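Local coordinates for 3-methylaspartate ammonia-lyase (Citrobacter amalonaticus, PDB 1KKO) that catalyses the reversible anti elimination of ammonia from L-threo-(2S,3S)-3-methylaspartate to give mesaconate, using magnesium, and works as a homodimer, at the interface of chains A and B. Residues are numbered along the deposited sequence; one frame, centred on the assembly and turned at random. Chains: chain A/B, 3-methylaspartate ammonia-lyase.

Contact 1 and contact 2 belong to one two-fold symmetric dimer interface, and the centres of their C-alpha atoms lie about 19 Å apart. Strand 47-59 of chain A ties them together: its beginning, at A:Arg47 and A:Ala49, serves contact 1, and A:Ser54 serves contact 2. Chain B answers with helix 179-186 in the first and helices 365-378 and 392-409 in the second. Contact 1 is built mainly of apolar packing, contact 2 of charged and water-linked groups. Each centre is about 18 Å from the proton acceptor A:Lys331, so neither patch reaches that catalytic residue directly; both join the subunits of the homodimer.

Contact 1: the interface of chains A and B. Residues chain A 16, 32-33, 47, 49; chain B 183, 186-187.
The last turn of helix 179-186 in chain B, its backbone still helical at B:Leu186, brings its side chains against short strands 16-18 and 33-34, the loop residue A:Phe32 just before strand 33-34, and the start of strand 47-59 in chain A, with B:Lys187 just past the helix end. In this enolase-superfamily lyase the patch is part of the homodimer interface.

A:Tyr16 stands between the two lysines. B:Lys183 crosses it at about a right angle, CZ of A:Tyr16 lying 4.0 Å from CG of B:Lys183. From another direction the extended chain of B:Lys187 brings its CE to 3.6 Å from CZ of A:Tyr16. The CG of A:Tyr16 lies anti to its carbonyl carbon (chi1 -63°), and from there the ring projects toward chain B.

B:Lys183 also lies across the ring of A:Phe32. CG of B:Lys183 sits over one face of A:Phe32, displaced toward the rim, 3.9 Å from the ring centroid in a CH-pi contact, while CE of B:Lys183 comes to 3.8 Å from CZ of A:Phe32. The opposite face is occupied by NH2 of A:Arg47, over the centre, so the phenyl group is sandwiched between a lysine chain and a guanidinium nitrogen. NH2 of A:Arg47 also donates a 2.9 Å hydrogen bond to the backbone O of A:Phe32, with the donor tilted 16° from the carbonyl plane. The bond links the arginine to the segment that carries the ring. CE2 of A:Phe32 in turn rests over the centre of one face of A:Tyr16, while CD1 of the tyrosine lies at the phenylalanine edge.

B:Leu186, with 65 Å² hidden by chain A, meets A:Ile33 tip to tip, their CD1 methyls 3.8 Å apart. The same leucine CD1 touches CE2 of A:Tyr16. CB of A:Ala49 packs 3.9 Å from CG of B:Lys187.

Contact 2: the interface of chains A and B. Residues chain A 54, 68, 365-366, 369; chain B 369, 396-397, 404.
Helix 392-409 of chain B runs past the first turn of helix 365-378 in chain A, a helix of the TIM-barrel domain typical of the enolase superfamily, and past strands 47-59 and 64-69. B:Arg404 carries the main polar link from the chain B helix to A:Glu365 and A:Ser54.

Its two terminal nitrogens have different tasks. NH2 of B:Arg404 forms a salt bridge and hydrogen bond of 2.9 Å with OE2 of the A:Glu365 carboxylate, arriving nearly along the C-O axis. The acceptor lies 26° out of the guanidinium plane. NH1 donates to OG of A:Ser54, which lies almost in the guanidinium plane. OG of A:Ser54 in turn donates a hydrogen bond to OD1 of A:Asp68, 2.7 Å away on the syn side; A:Asp68 is thus a second-shell residue that orients the serine. CD1 of A:Ile366 caps one guanidinium face, over its centre, 3.5 Å from CZ of B:Arg404. The arginine bends at chi3 (-66°), turning its flat group toward both acceptors.

Water 1 joins both chains, within bonding distance of NH1 of B:Arg404, OD2 of A:Asp68, OE1 of A:Glu365 and OD1 of B:Asn396. OE1 of A:Glu365 and OD1 of B:Asn396 stand 3.1 Å apart with their planes nearly perpendicular, a clash of two acceptors as modelled. The B:Asn396 amide may be modelled flipped: with ND2 in the place of OD1 it could donate both to OE1 and to water 1. CB of A:Glu365 rests 4.1 Å from CG1 of B:Ile397.

Close to the two-fold axis, A:Arg369 and B:Arg369 cross, NH1 to NH1 at 3.6 Å, their guanidinium planes 70° apart. This like-charged approach may be offset partly by nearby carboxylates such as A:Glu365. Water 2 bridges OE2 of A:Glu365 and the backbone O of B:Ile397, the latter at 2.9 Å.

Contact 1: the interface of chains A and B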
ATOM      1  N   TYR A  16      -9.228  -8.435   1.675  1.00  9.92           N
ATOM      2  CA  TYR A  16      -9.982  -9.505   2.314  1.00 10.25           C
ATOM      3  C   TYR A  16     -10.524 -10.435   1.252  1.00 10.67           C
ATOM      4  O   TYR A  16     -10.724 -10.042   0.102  1.00 10.80           O
ATOM      5  CB  TYR A  16     -11.157  -8.897   3.150  1.00 10.57           C
ATOM      6  CG  TYR A  16     -10.553  -8.056   4.222  1.00 10.21           C
ATOM      7  CD1 TYR A  16     -10.113  -6.779   3.942  1.00 10.36           C
ATOM      8  CD2 TYR A  16     -10.269  -8.586   5.471  1.00  9.71           C
ATOM      9  CE1 TYR A  16      -9.423  -6.055   4.878  1.00 10.02           C
ATOM     10  CE2 TYR A  16      -9.577  -7.871   6.404  1.00 10.63           C
ATOM     11  CZ  TYR A  16      -9.137  -6.611   6.098  1.00 10.52           C
ATOM     12  OH  TYR A  16      -8.405  -5.891   6.997  1.00 11.58           O
ATOM     13  N   PHE A  32     -17.068  -3.621  10.102  1.00 13.76           N
ATOM     14  CA  PHE A  32     -16.456  -4.189   8.899  1.00 13.39           C
ATOM     15  C   PHE A  32     -16.801  -5.653   8.695  1.00 13.90           C
ATOM     16  O   PHE A  32     -16.451  -6.237   7.668  1.00 14.85           O
ATOM     17  CB  PHE A  32     -14.941  -4.076   9.050  1.00 13.02           C
ATOM     18  CG  PHE A  32     -14.165  -4.207   7.767  1.00 13.02           C
ATOM     19  CD1 PHE A  32     -14.252  -3.243   6.780  1.00 12.71           C
ATOM     20  CD2 PHE A  32     -13.304  -5.270   7.570  1.00 12.41           C
ATOM     21  CE1 PHE A  32     -13.512  -3.354   5.622  1.00 13.92           C
ATOM     22  CE2 PHE A  32     -12.560  -5.370   6.415  1.00 12.64           C
ATOM     23  CZ  PHE A  32     -12.676  -4.416   5.440  1.00 13.24           C
ATOM     24  N   ILE A  33     -17.485  -6.248   9.662  1.00 14.61           N
ATOM     25  CA  ILE A  33     -17.744  -7.673   9.678  1.00 15.83           C
ATOM     26  C   ILE A  33     -19.101  -7.994   9.070  1.00 16.44           C
ATOM     27  O   ILE A  33     -20.102  -7.422   9.475  1.00 17.93           O
ATOM     28  CB  ILE A  33     -17.699  -8.194  11.158  1.00 16.23           C
ATOM     29  CG1 ILE A  33     -16.416  -7.745  11.858  1.00 16.55           C
ATOM     30  CG2 ILE A  33     -17.862  -9.706  11.203  1.00 17.24           C
ATOM     31  CD1 ILE A  33     -15.158  -8.150  11.143  1.00 17.25           C
ATOM     32  N   ARG A  47     -16.433 -12.758   5.499  1.00 13.19           N
ATOM     33  CA  ARG A  47     -15.245 -11.982   5.205  1.00 12.75           C
ATOM     34  C   ARG A  47     -14.090 -12.537   6.027  1.00 13.14           C
ATOM     35  O   ARG A  47     -14.223 -12.728   7.235  1.00 13.47           O
ATOM     36  CB  ARG A  47     -15.490 -10.506   5.517  1.00 12.25           C
ATOM     37  CG  ARG A  47     -14.275  -9.638   5.557  1.00 12.26           C
ATOM     38  CD  ARG A  47     -14.614  -8.180   5.548  1.00 12.74           C
ATOM     39  NE  ARG A  47     -14.981  -7.749   4.213  1.00 12.40           N
ATOM     40  CZ  ARG A  47     -15.495  -6.574   3.917  1.00 12.43           C
ATOM     41  NH1 ARG A  47     -15.722  -6.260   2.655  1.00 14.85           N
ATOM     42  NH2 ARG A  47     -15.815  -5.715   4.882  1.00 14.42           N
ATOM     43  N   ALA A  49      -9.595 -12.410   6.443  1.00 11.32           N
ATOM     44  CA  ALA A  49      -8.356 -11.708   6.132  1.00 11.25           C
ATOM     45  C   ALA A  49      -7.742 -12.239   4.847  1.00 11.00           C
ATOM     46  O   ALA A  49      -7.635 -13.441   4.646  1.00 11.51           O
ATOM     47  CB  ALA A  49      -7.369 -11.886   7.249  1.00 11.77           C
TER
ATOM     48  N   LYS B 183     -10.552  -4.460  10.997  1.00 11.02           N
ATOM     49  CA  LYS B 183      -9.517  -4.934  10.081  1.00 11.25           C
ATOM     50  C   LYS B 183      -8.316  -5.449  10.863  1.00 10.67           C
ATOM     51  O   LYS B 183      -7.760  -6.517  10.571  1.00 10.90           O
ATOM     52  CB  LYS B 183      -9.022  -3.796   9.193  1.00 11.34           C
ATOM     53  CG  LYS B 183      -9.980  -3.303   8.132  1.00 12.09           C
ATOM     54  CD  LYS B 183      -9.243  -2.270   7.272  1.00 12.99           C
ATOM     55  CE  LYS B 183     -10.037  -1.763   6.097  1.00 13.80           C
ATOM     56  NZ  LYS B 183      -9.213  -0.742   5.402  1.00 14.39           N
ATOM     57  N   LEU B 186      -8.937  -8.731  12.639  1.00 10.75           N
ATOM     58  CA  LEU B 186      -8.951  -9.818  11.664  1.00 11.10           C
ATOM     59  C   LEU B 186      -7.543 -10.224  11.238  1.00 11.32           C
ATOM     60  O   LEU B 186      -7.283 -11.394  10.989  1.00 12.18           O
ATOM     61  CB  LEU B 186      -9.757  -9.417  10.434  1.00 11.58           C
ATOM     62  CG  LEU B 186     -11.278  -9.381  10.579  1.00 13.08           C
ATOM     63  CD1 LEU B 186     -11.904  -8.933   9.275  1.00 14.94           C
ATOM     64  CD2 LEU B 186     -11.842 -10.718  10.999  1.00 15.23           C
ATOM     65  N   LYS B 187      -6.638  -9.259  11.172  1.00 10.79           N
ATOM     66  CA  LYS B 187      -5.264  -9.499  10.759  1.00 11.05           C
ATOM     67  C   LYS B 187      -4.299  -9.616  11.938  1.00 10.86           C
ATOM     68  O   LYS B 187      -3.093  -9.538  11.759  1.00 11.36           O
ATOM     69  CB  LYS B 187      -4.848  -8.459   9.728  1.00 10.94           C
ATOM     70  CG  LYS B 187      -5.630  -8.656   8.430  1.00 11.30           C
ATOM     71  CD  LYS B 187      -5.251  -7.696   7.333  1.00 11.18           C
ATOM     72  CE  LYS B 187      -5.863  -8.144   6.001  1.00 10.94           C
ATOM     73  NZ  LYS B 187      -5.694  -7.143   4.912  1.00 11.26           N
TER

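Contact 2: the interface of chains A and B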
ATOM      1  N   SER A  54       4.573 -15.616   0.045  1.00 10.08           N
ATOM      2  CA  SER A  54       5.707 -15.068  -0.663  1.00 10.48           C
ATOM      3  C   SER A  54       6.644 -16.190  -1.070  1.00 10.48           C
ATOM      4  O   SER A  54       6.930 -17.087  -0.288  1.00 12.28           O
ATOM      5  CB  SER A  54       6.488 -14.081   0.201  1.00 10.71           C
ATOM      6  OG  SER A  54       5.779 -12.878   0.445  1.00 11.01           O
ATOM      7  N   ASP A  68       4.648 -13.181  -5.247  1.00  9.80           N
ATOM      8  CA  ASP A  68       3.619 -13.475  -4.259  1.00  9.92           C
ATOM      9  C   ASP A  68       2.442 -14.230  -4.839  1.00  9.62           C
ATOM     10  O   ASP A  68       1.822 -13.802  -5.812  1.00  9.80           O
ATOM     11  CB  ASP A  68       3.077 -12.184  -3.643  1.00 10.55           C
ATOM     12  CG  ASP A  68       3.944 -11.629  -2.545  1.00 11.82           C
ATOM     13  OD1 ASP A  68       4.732 -12.381  -1.956  1.00 16.38           O
ATOM     14  OD2 ASP A  68       3.867 -10.440  -2.209  1.00 10.96           O
ATOM     15  N   GLU A 365       2.062  -5.883  -2.851  1.00  9.47           N
ATOM     16  CA  GLU A 365       2.972  -4.908  -3.414  1.00  9.64           C
ATOM     17  C   GLU A 365       3.887  -5.559  -4.442  1.00  9.33           C
ATOM     18  O   GLU A 365       4.207  -4.956  -5.461  1.00 10.15           O
ATOM     19  CB  GLU A 365       3.742  -4.166  -2.312  1.00 10.31           C
ATOM     20  CG  GLU A 365       5.082  -4.734  -1.847  1.00 11.13           C
ATOM     21  CD  GLU A 365       5.027  -6.008  -1.021  1.00 11.33           C
ATOM     22  OE1 GLU A 365       4.000  -6.717  -1.010  1.00 11.81           O
ATOM     23  OE2 GLU A 365       6.063  -6.312  -0.392  1.00 11.82           O
ATOM     24  N   ILE A 366       4.299  -6.795  -4.185  1.00  9.49           N
ATOM     25  CA  ILE A 366       5.179  -7.499  -5.111  1.00  9.58           C
ATOM     26  C   ILE A 366       4.432  -7.915  -6.363  1.00  9.01           C
ATOM     27  O   ILE A 366       4.949  -7.776  -7.463  1.00  9.72           O
ATOM     28  CB  ILE A 366       5.816  -8.730  -4.437  1.00  9.77           C
ATOM     29  CG1 ILE A 366       6.806  -8.273  -3.368  1.00 10.96           C
ATOM     30  CG2 ILE A 366       6.477  -9.628  -5.477  1.00 10.39           C
ATOM     31  CD1 ILE A 366       7.450  -9.373  -2.591  1.00 11.44           C
ATOM     32  N   ARG A 369       3.838  -4.760  -8.390  1.00 10.30           N
ATOM     33  CA  ARG A 369       5.069  -4.256  -8.967  1.00 10.70           C
ATOM     34  C   ARG A 369       5.462  -5.113 -10.172  1.00 10.42           C
ATOM     35  O   ARG A 369       5.912  -4.601 -11.200  1.00 11.42           O
ATOM     36  CB  ARG A 369       6.160  -4.257  -7.898  1.00 11.58           C
ATOM     37  CG  ARG A 369       7.430  -3.595  -8.299  1.00 12.91           C
ATOM     38  CD  ARG A 369       8.396  -3.494  -7.166  1.00 11.78           C
ATOM     39  NE  ARG A 369       8.896  -4.794  -6.738  1.00 11.51           N
ATOM     40  CZ  ARG A 369       8.868  -5.262  -5.498  1.00 11.79           C
ATOM     41  NH1 ARG A 369       8.304  -4.576  -4.507  1.00 12.07           N
ATOM     42  NH2 ARG A 369       9.389  -6.444  -5.257  1.00 12.78           N
TER
ATOM     43  N   ARG B 369       9.698  -0.573   3.528  1.00  9.84           N
ATOM     44  CA  ARG B 369      10.399  -1.835   3.396  1.00 10.37           C
ATOM     45  C   ARG B 369      11.820  -1.713   3.954  1.00 10.19           C
ATOM     46  O   ARG B 369      12.317  -2.614   4.626  1.00 10.77           O
ATOM     47  CB  ARG B 369      10.418  -2.251   1.923  1.00 10.67           C
ATOM     48  CG  ARG B 369      10.915  -3.630   1.690  1.00 12.14           C
ATOM     49  CD  ARG B 369      10.827  -4.060   0.245  1.00 12.29           C
ATOM     50  NE  ARG B 369      11.674  -3.273  -0.644  1.00 12.38           N
ATOM     51  CZ  ARG B 369      11.249  -2.599  -1.698  1.00 12.02           C
ATOM     52  NH1 ARG B 369       9.974  -2.580  -2.040  1.00 12.56           N
ATOM     53  NH2 ARG B 369      12.119  -1.950  -2.442  1.00 12.60           N
ATOM     54  N   ASN B 396       0.658  -5.407   4.674  1.00  9.10           N
ATOM     55  CA  ASN B 396       1.230  -6.256   3.643  1.00  9.08           C
ATOM     56  C   ASN B 396       2.716  -5.913   3.425  1.00  9.05           C
ATOM     57  O   ASN B 396       3.578  -6.797   3.396  1.00 10.29           O
ATOM     58  CB  ASN B 396       0.387  -6.050   2.386  1.00  9.72           C
ATOM     59  CG  ASN B 396       0.817  -6.858   1.203  1.00 11.35           C
ATOM     60  OD1 ASN B 396       1.927  -7.426   1.128  1.00 14.81           O
ATOM     61  ND2 ASN B 396      -0.086  -6.903   0.236  1.00 11.75           N
ATOM     62  N   ILE B 397       3.015  -4.628   3.302  1.00  9.00           N
ATOM     63  CA  ILE B 397       4.371  -4.188   3.066  1.00  8.94           C
ATOM     64  C   ILE B 397       5.301  -4.512   4.220  1.00  9.06           C
ATOM     65  O   ILE B 397       6.374  -5.087   4.024  1.00 10.07           O
ATOM     66  CB  ILE B 397       4.364  -2.678   2.760  1.00  9.00           C
ATOM     67  CG1 ILE B 397       3.777  -2.413   1.373  1.00  9.86           C
ATOM     68  CG2 ILE B 397       5.758  -2.069   2.871  1.00  9.84           C
ATOM     69  CD1 ILE B 397       3.272  -1.027   1.167  1.00 10.51           C
ATOM     70  N   ARG B 404       9.607 -12.356   5.323  1.00  9.63           N
ATOM     71  CA  ARG B 404      10.506 -12.803   4.256  1.00  9.75           C
ATOM     72  C   ARG B 404      11.944 -12.708   4.713  1.00  9.98           C
ATOM     73  O   ARG B 404      12.751 -13.589   4.450  1.00 10.41           O
ATOM     74  CB  ARG B 404      10.352 -11.939   3.002  1.00 10.08           C
ATOM     75  CG  ARG B 404       9.191 -12.297   2.106  1.00  9.93           C
ATOM     76  CD  ARG B 404       9.265 -11.588   0.767  1.00  9.91           C
ATOM     77  NE  ARG B 404       9.114 -10.140   0.864  1.00 10.02           N
ATOM     78  CZ  ARG B 404       7.958  -9.497   0.850  1.00  9.20           C
ATOM     79  NH1 ARG B 404       6.817 -10.171   0.801  1.00  9.55           N
ATOM     80  NH2 ARG B 404       7.942  -8.175   0.904  1.00  9.95           N
TER
HETATM   81  O   HOH W   1       4.236  -9.176   0.120  1.00 10.98           O
HETATM   82  O   HOH W   2       7.514  -4.811   1.425  1.00 11.98           O